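Response regulator (Caulobacter vibrioides, PDB 3T0Y) binds the anti-sigma factor NepR through its sigma-factor-like domain, the part present here, acting as an anti-anti-sigma factor in the general stress response of alpha-proteobacteria. Local coordinates at residues T41-Y45 / Q88-R92; Y45-A49 / V73-W78. The contacts are given in a common frame with arbitrary orientation. Numbering follows the deposited sequence.

Overall arrangement
From the N terminus the chain runs through helix 25-36 into helix 39-54, from which both contacts start. Interaction 2 comes first to completion: residues 45-49, in the middle of helix 39-54, meet 73-78 of helix 66-80, closing a loop of 23 intervening residues. Interaction 1 closes a longer one, since 41-45 meets 88-92, the end of helix 86-89 and the 3-10 turn after it, and this longer loop encloses the shorter. Tyr45 belongs to both: its ring face meets the edge of Trp78 and its hydroxyl reaches Met91 and Arg92. The centres of interactions 1 and 2 lie about 9 Å apart. Interaction 2 builds the core of the sigma2-like part; interaction 1 ties that part to the connection entering helix 95-106.

Interaction 1: residues T41-Y45 / Q88-R92; sequences TGDHY and QRLMR
Met91, a selenomethionine, overlaps the His44 ring: CG lies over one face, 3.8 Å from the centroid and 28° off the normal, a CH-pi contact. Its chi angles are all m; His44 is t with chi2 75°. Segment 41-45 is regular helix; 88-92 passes from helix into a 3-10 turn (90-92), with Met91 N hydrogen-bonded to Gln88 O at 3.2 Å and Arg92 N to Arg89 O at 2.9 Å. The backbones are nearest at Thr41 and Met91, CA to CA 6.4 Å. Thr41 CG2 meets Met91 O at 3.3 Å, and Tyr45 OH lies 3.1 Å from Arg92 CD; that hydroxyl hydrogen-bonds Ser81 OG. A water bridges His44 NE2 (2.5 Å) and Gln88 O (3.1 Å), donating to the latter. This buried packing in a sigma-like, all-helical fold joins helix 39-54 to the turn leading into helix 95-106. Arg92 forms a salt bridge with Glu139 of helix 122-140, Met91 touches Arg98 of helix 95-106, and Thr41 and Tyr45 rest on Thr36 of helix 25-36.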
loop_
_atom_site.group_PDB
_atom_site.type_symbol
_atom_site.label_atom_id
_atom_site.label_comp_id
_atom_site.label_asym_id
_atom_site.label_seq_id
_atom_site.Cartn_x
_atom_site.Cartn_y
_atom_site.Cartn_z
ATOM N N THR C 41 1.867 -0.599 -1.392
ATOM C CA THR C 41 1.737 -0.900 0.017
ATOM C C THR C 41 2.806 -1.936 0.429
ATOM O O THR C 41 3.477 -1.775 1.468
ATOM C CB THR C 41 0.319 -1.403 0.354
ATOM O OG1 THR C 41 -0.655 -0.455 -0.114
ATOM C CG2 THR C 41 0.155 -1.564 1.856
ATOM N N GLY C 42 3.000 -2.965 -0.398
ATOM C CA GLY C 42 3.981 -4.008 -0.078
ATOM C C GLY C 42 5.414 -3.472 -0.016
ATOM O O GLY C 42 6.170 -3.760 0.918
ATOM N N ASP C 43 5.785 -2.673 -1.016
ATOM C CA ASP C 43 7.091 -2.038 -1.037
ATOM C C ASP C 43 7.268 -1.084 0.131
ATOM O O ASP C 43 8.363 -0.926 0.639
ATOM C CB ASP C 43 7.319 -1.307 -2.361
ATOM C CG ASP C 43 7.437 -2.262 -3.531
ATOM O OD1 ASP C 43 7.518 -3.477 -3.278
ATOM O OD2 ASP C 43 7.477 -1.815 -4.699
ATOM N N HIS C 44 6.200 -0.440 0.565
ATOM C CA HIS C 44 6.312 0.412 1.744
ATOM C C HIS C 44 6.823 -0.403 2.938
ATOM O O HIS C 44 7.714 0.030 3.676
ATOM C CB HIS C 44 4.967 1.060 2.090
ATOM C CG HIS C 44 4.885 1.536 3.509
ATOM N ND1 HIS C 44 5.533 2.672 3.955
ATOM C CD2 HIS C 44 4.253 1.016 4.590
ATOM C CE1 HIS C 44 5.289 2.839 5.244
ATOM N NE2 HIS C 44 4.519 1.846 5.655
ATOM N N TYR C 45 6.265 -1.602 3.111
ATOM C CA TYR C 45 6.562 -2.417 4.286
ATOM C C TYR C 45 7.938 -3.079 4.196
ATOM O O TYR C 45 8.637 -3.245 5.197
ATOM C CB TYR C 45 5.459 -3.463 4.505
ATOM C CG TYR C 45 4.279 -2.911 5.260
ATOM C CD1 TYR C 45 4.408 -2.541 6.599
ATOM C CD2 TYR C 45 3.047 -2.733 4.639
ATOM C CE1 TYR C 45 3.337 -2.024 7.307
ATOM C CE2 TYR C 45 1.955 -2.217 5.342
ATOM C CZ TYR C 45 2.115 -1.868 6.679
ATOM O OH TYR C 45 1.060 -1.373 7.397
ATOM N N GLN C 88 1.139 6.105 9.427
ATOM C CA GLN C 88 1.668 4.792 9.116
ATOM C C GLN C 88 0.632 3.682 9.300
ATOM O O GLN C 88 0.701 2.653 8.631
ATOM C CB GLN C 88 2.929 4.520 9.946
ATOM C CG GLN C 88 4.046 5.551 9.714
ATOM C CD GLN C 88 4.468 5.670 8.240
ATOM O OE1 GLN C 88 3.869 6.422 7.457
ATOM N NE2 GLN C 88 5.507 4.928 7.865
ATOM N N ARG C 89 -0.318 3.875 10.209
ATOM C CA ARG C 89 -1.373 2.884 10.396
ATOM C C ARG C 89 -2.216 2.759 9.132
ATOM O O ARG C 89 -2.783 1.700 8.854
ATOM C CB ARG C 89 -2.286 3.240 11.573
ATOM C CG ARG C 89 -1.576 3.352 12.910
ATOM C CD ARG C 89 -2.461 2.833 14.046
ATOM N NE ARG C 89 -2.673 3.816 15.109
ATOM C CZ ARG C 89 -1.713 4.290 15.900
ATOM N NH1 ARG C 89 -0.455 3.898 15.742
ATOM N NH2 ARG C 89 -2.005 5.175 16.840
ATOM N N LEU C 90 -2.299 3.843 8.370
ATOM C CA LEU C 90 -3.112 3.853 7.155
ATOM C C LEU C 90 -2.659 2.765 6.180
ATOM O O LEU C 90 -3.437 2.308 5.348
ATOM C CB LEU C 90 -3.053 5.219 6.472
ATOM C CG LEU C 90 -3.720 6.409 7.172
ATOM C CD1 LEU C 90 -3.248 7.712 6.553
ATOM C CD2 LEU C 90 -5.251 6.326 7.123
HETATM N N MSE C 91 -1.409 2.327 6.298
HETATM C CA MSE C 91 -0.889 1.339 5.364
HETATM C C MSE C 91 -1.452 -0.074 5.624
HETATM O O MSE C 91 -1.294 -0.988 4.799
HETATM C CB MSE C 91 0.639 1.366 5.347
HETATM C CG MSE C 91 1.216 2.728 4.931
HETATM SE SE MSE C 91 0.363 3.537 3.334
HETATM C CE MSE C 91 1.453 2.554 2.090
ATOM N N ARG C 92 -2.115 -0.239 6.769
ATOM C CA ARG C 92 -2.757 -1.512 7.125
ATOM C C ARG C 92 -4.156 -1.627 6.543
ATOM O O ARG C 92 -4.796 -2.661 6.670
ATOM C CB ARG C 92 -2.841 -1.662 8.645
ATOM C CG ARG C 92 -1.490 -1.822 9.302
ATOM C CD ARG C 92 -0.921 -3.178 8.949
ATOM N NE ARG C 92 -1.814 -4.214 9.452
ATOM C CZ ARG C 92 -1.636 -4.853 10.602
ATOM N NH1 ARG C 92 -0.569 -4.589 11.343
ATOM N NH2 ARG C 92 -2.517 -5.770 10.993
HETATM O O HOH W 1 3.469 1.473 7.842
#

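Interaction 2: residues Y45-A49 / V73-W78; sequences YVRVA and VFHAIW
Segments 45-49 and 73-78 are both regular alpha-helix, and their axes cross steeply, at 107° between N-to-C directions, with a closest approach of 8.9 Å. This is a helix-helix crossing in the all-helical core of the sigma2-like part of PhyR. The CA atoms come nearest at Ala49 and Phe74, 5.3 Å, where the small alanine lets the backbones close in, and at Tyr45 and Trp78, 6.4 Å. Helical hydrogen bonds run from Ala49 N to Tyr45 O (3.1 Å), Ile77 N to Val73 O (3.0 Å) and Trp78 N to Phe74 O (2.8 Å). Between the helices the contact is apolar. Ala49 CB sits 4.1 Å from Phe74 CA and 3.9 Å from Ile77 CG1, with Val73 CG1 at 4.4 Å. Ile77, p at both chi1 and chi2, brings CD1 to 3.3 Å from Tyr45 O, to 3.8 Å from Tyr45 CD1 and to 3.9 Å from Val48 CG1. Phe74 (chi1 t) places CE2 3.5 Å from Tyr45 CB and 4.0 Å from Val46 CG2. Helix 25-36 closes this side, Ala32 touching Val46 and Phe74, while Val46 also packs on an aromatic side chain of the bound NepR chain. Tyr45, chi1 m, and Trp78, chi1 t, form a T-shaped pair: the indole edge points at the phenol face, the five-membered ring centroid 4.9 Å from that of Tyr45, planes at 69°, and Tyr45 CZ lies 3.9 Å from Trp78 CD1.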
loop_
_atom_site.group_PDB
_atom_site.type_symbol
_atom_site.label_atom_id
_atom_site.label_comp_id
_atom_site.label_asym_id
_atom_site.label_seq_id
_atom_site.Cartn_x
_atom_site.Cartn_y
_atom_site.Cartn_z
ATOM N N TYR C 45 6.265 -1.602 3.111
ATOM C CA TYR C 45 6.562 -2.417 4.286
ATOM C C TYR C 45 7.938 -3.079 4.196
ATOM O O TYR C 45 8.637 -3.245 5.197
ATOM C CB TYR C 45 5.459 -3.463 4.505
ATOM C CG TYR C 45 4.279 -2.911 5.260
ATOM C CD1 TYR C 45 4.408 -2.541 6.599
ATOM C CD2 TYR C 45 3.047 -2.733 4.639
ATOM C CE1 TYR C 45 3.337 -2.024 7.307
ATOM C CE2 TYR C 45 1.955 -2.217 5.342
ATOM C CZ TYR C 45 2.115 -1.868 6.679
ATOM O OH TYR C 45 1.060 -1.373 7.397
ATOM N N VAL C 46 8.305 -3.463 2.986
ATOM C CA VAL C 46 9.637 -3.952 2.739
ATOM C C VAL C 46 10.685 -2.877 3.079
ATOM O O VAL C 46 11.707 -3.171 3.712
ATOM C CB VAL C 46 9.804 -4.400 1.264
ATOM C CG1 VAL C 46 11.213 -4.901 1.043
ATOM C CG2 VAL C 46 8.776 -5.479 0.918
ATOM N N ARG C 47 10.448 -1.640 2.628
ATOM C CA ARG C 47 11.387 -0.553 2.892
ATOM C C ARG C 47 11.551 -0.379 4.394
ATOM O O ARG C 47 12.657 -0.370 4.907
ATOM C CB ARG C 47 10.937 0.767 2.243
ATOM C CG ARG C 47 11.231 0.864 0.742
ATOM C CD ARG C 47 11.095 2.312 0.213
ATOM N NE ARG C 47 9.828 2.913 0.617
ATOM C CZ ARG C 47 8.697 2.815 -0.073
ATOM N NH1 ARG C 47 8.673 2.154 -1.225
ATOM N NH2 ARG C 47 7.587 3.380 0.388
ATOM N N VAL C 48 10.440 -0.252 5.100
ATOM C CA VAL C 48 10.501 -0.089 6.542
ATOM C C VAL C 48 11.352 -1.190 7.191
ATOM O O VAL C 48 12.119 -0.931 8.143
ATOM C CB VAL C 48 9.099 -0.109 7.154
ATOM C CG1 VAL C 48 9.189 -0.162 8.671
ATOM C CG2 VAL C 48 8.286 1.109 6.673
ATOM N N ALA C 49 11.224 -2.405 6.659
ATOM C CA ALA C 49 11.931 -3.572 7.205
ATOM C C ALA C 49 13.415 -3.457 6.979
ATOM O O ALA C 49 14.203 -3.700 7.884
ATOM C CB ALA C 49 11.430 -4.865 6.579
ATOM N N VAL C 73 11.613 -10.490 10.263
ATOM C CA VAL C 73 11.661 -9.051 10.519
ATOM C C VAL C 73 10.516 -8.311 9.824
ATOM O O VAL C 73 9.881 -7.438 10.419
ATOM C CB VAL C 73 12.998 -8.411 10.126
ATOM C CG1 VAL C 73 12.873 -6.878 10.158
ATOM C CG2 VAL C 73 14.088 -8.864 11.058
ATOM N N PHE C 74 10.254 -8.655 8.566
ATOM C CA PHE C 74 9.149 -8.046 7.846
ATOM C C PHE C 74 7.865 -8.192 8.645
ATOM O O PHE C 74 7.145 -7.223 8.884
ATOM C CB PHE C 74 8.968 -8.701 6.482
ATOM C CG PHE C 74 7.758 -8.219 5.751
ATOM C CD1 PHE C 74 6.514 -8.793 5.981
ATOM C CD2 PHE C 74 7.854 -7.170 4.847
ATOM C CE1 PHE C 74 5.399 -8.336 5.311
ATOM C CE2 PHE C 74 6.729 -6.710 4.160
ATOM C CZ PHE C 74 5.502 -7.295 4.390
ATOM N N HIS C 75 7.572 -9.419 9.053
ATOM C CA HIS C 75 6.360 -9.654 9.811
ATOM C C HIS C 75 6.310 -8.790 11.079
ATOM O O HIS C 75 5.263 -8.271 11.432
ATOM C CB HIS C 75 6.186 -11.121 10.180
ATOM C CG HIS C 75 4.951 -11.364 10.968
ATOM N ND1 HIS C 75 3.700 -11.421 10.383
ATOM C CD2 HIS C 75 4.752 -11.480 12.304
ATOM C CE1 HIS C 75 2.789 -11.588 11.328
ATOM N NE2 HIS C 75 3.398 -11.626 12.501
ATOM N N ALA C 76 7.448 -8.634 11.748
ATOM C CA ALA C 76 7.515 -7.882 12.995
ATOM C C ALA C 76 7.198 -6.404 12.793
ATOM O O ALA C 76 6.494 -5.794 13.605
ATOM C CB ALA C 76 8.889 -8.030 13.627
ATOM N N ILE C 77 7.726 -5.813 11.730
ATOM C CA ILE C 77 7.457 -4.399 11.511
ATOM C C ILE C 77 6.051 -4.248 10.947
ATOM O O ILE C 77 5.377 -3.271 11.217
ATOM C CB ILE C 77 8.523 -3.689 10.622
ATOM C CG1 ILE C 77 8.585 -4.307 9.226
ATOM C CG2 ILE C 77 9.903 -3.702 11.286
ATOM C CD1 ILE C 77 7.565 -3.734 8.276
ATOM N N TRP C 78 5.605 -5.232 10.174
ATOM C CA TRP C 78 4.253 -5.191 9.627
ATOM C C TRP C 78 3.238 -5.197 10.756
ATOM O O TRP C 78 2.308 -4.389 10.798
ATOM C CB TRP C 78 3.994 -6.389 8.717
ATOM C CG TRP C 78 2.584 -6.445 8.266
ATOM C CD1 TRP C 78 1.997 -5.665 7.317
ATOM C CD2 TRP C 78 1.569 -7.327 8.747
ATOM N NE1 TRP C 78 0.666 -5.998 7.182
ATOM C CE2 TRP C 78 0.381 -7.025 8.041
ATOM C CE3 TRP C 78 1.543 -8.343 9.707
ATOM C CZ2 TRP C 78 -0.822 -7.695 8.276
ATOM C CZ3 TRP C 78 0.357 -9.016 9.927
ATOM C CH2 TRP C 78 -0.814 -8.688 9.209
#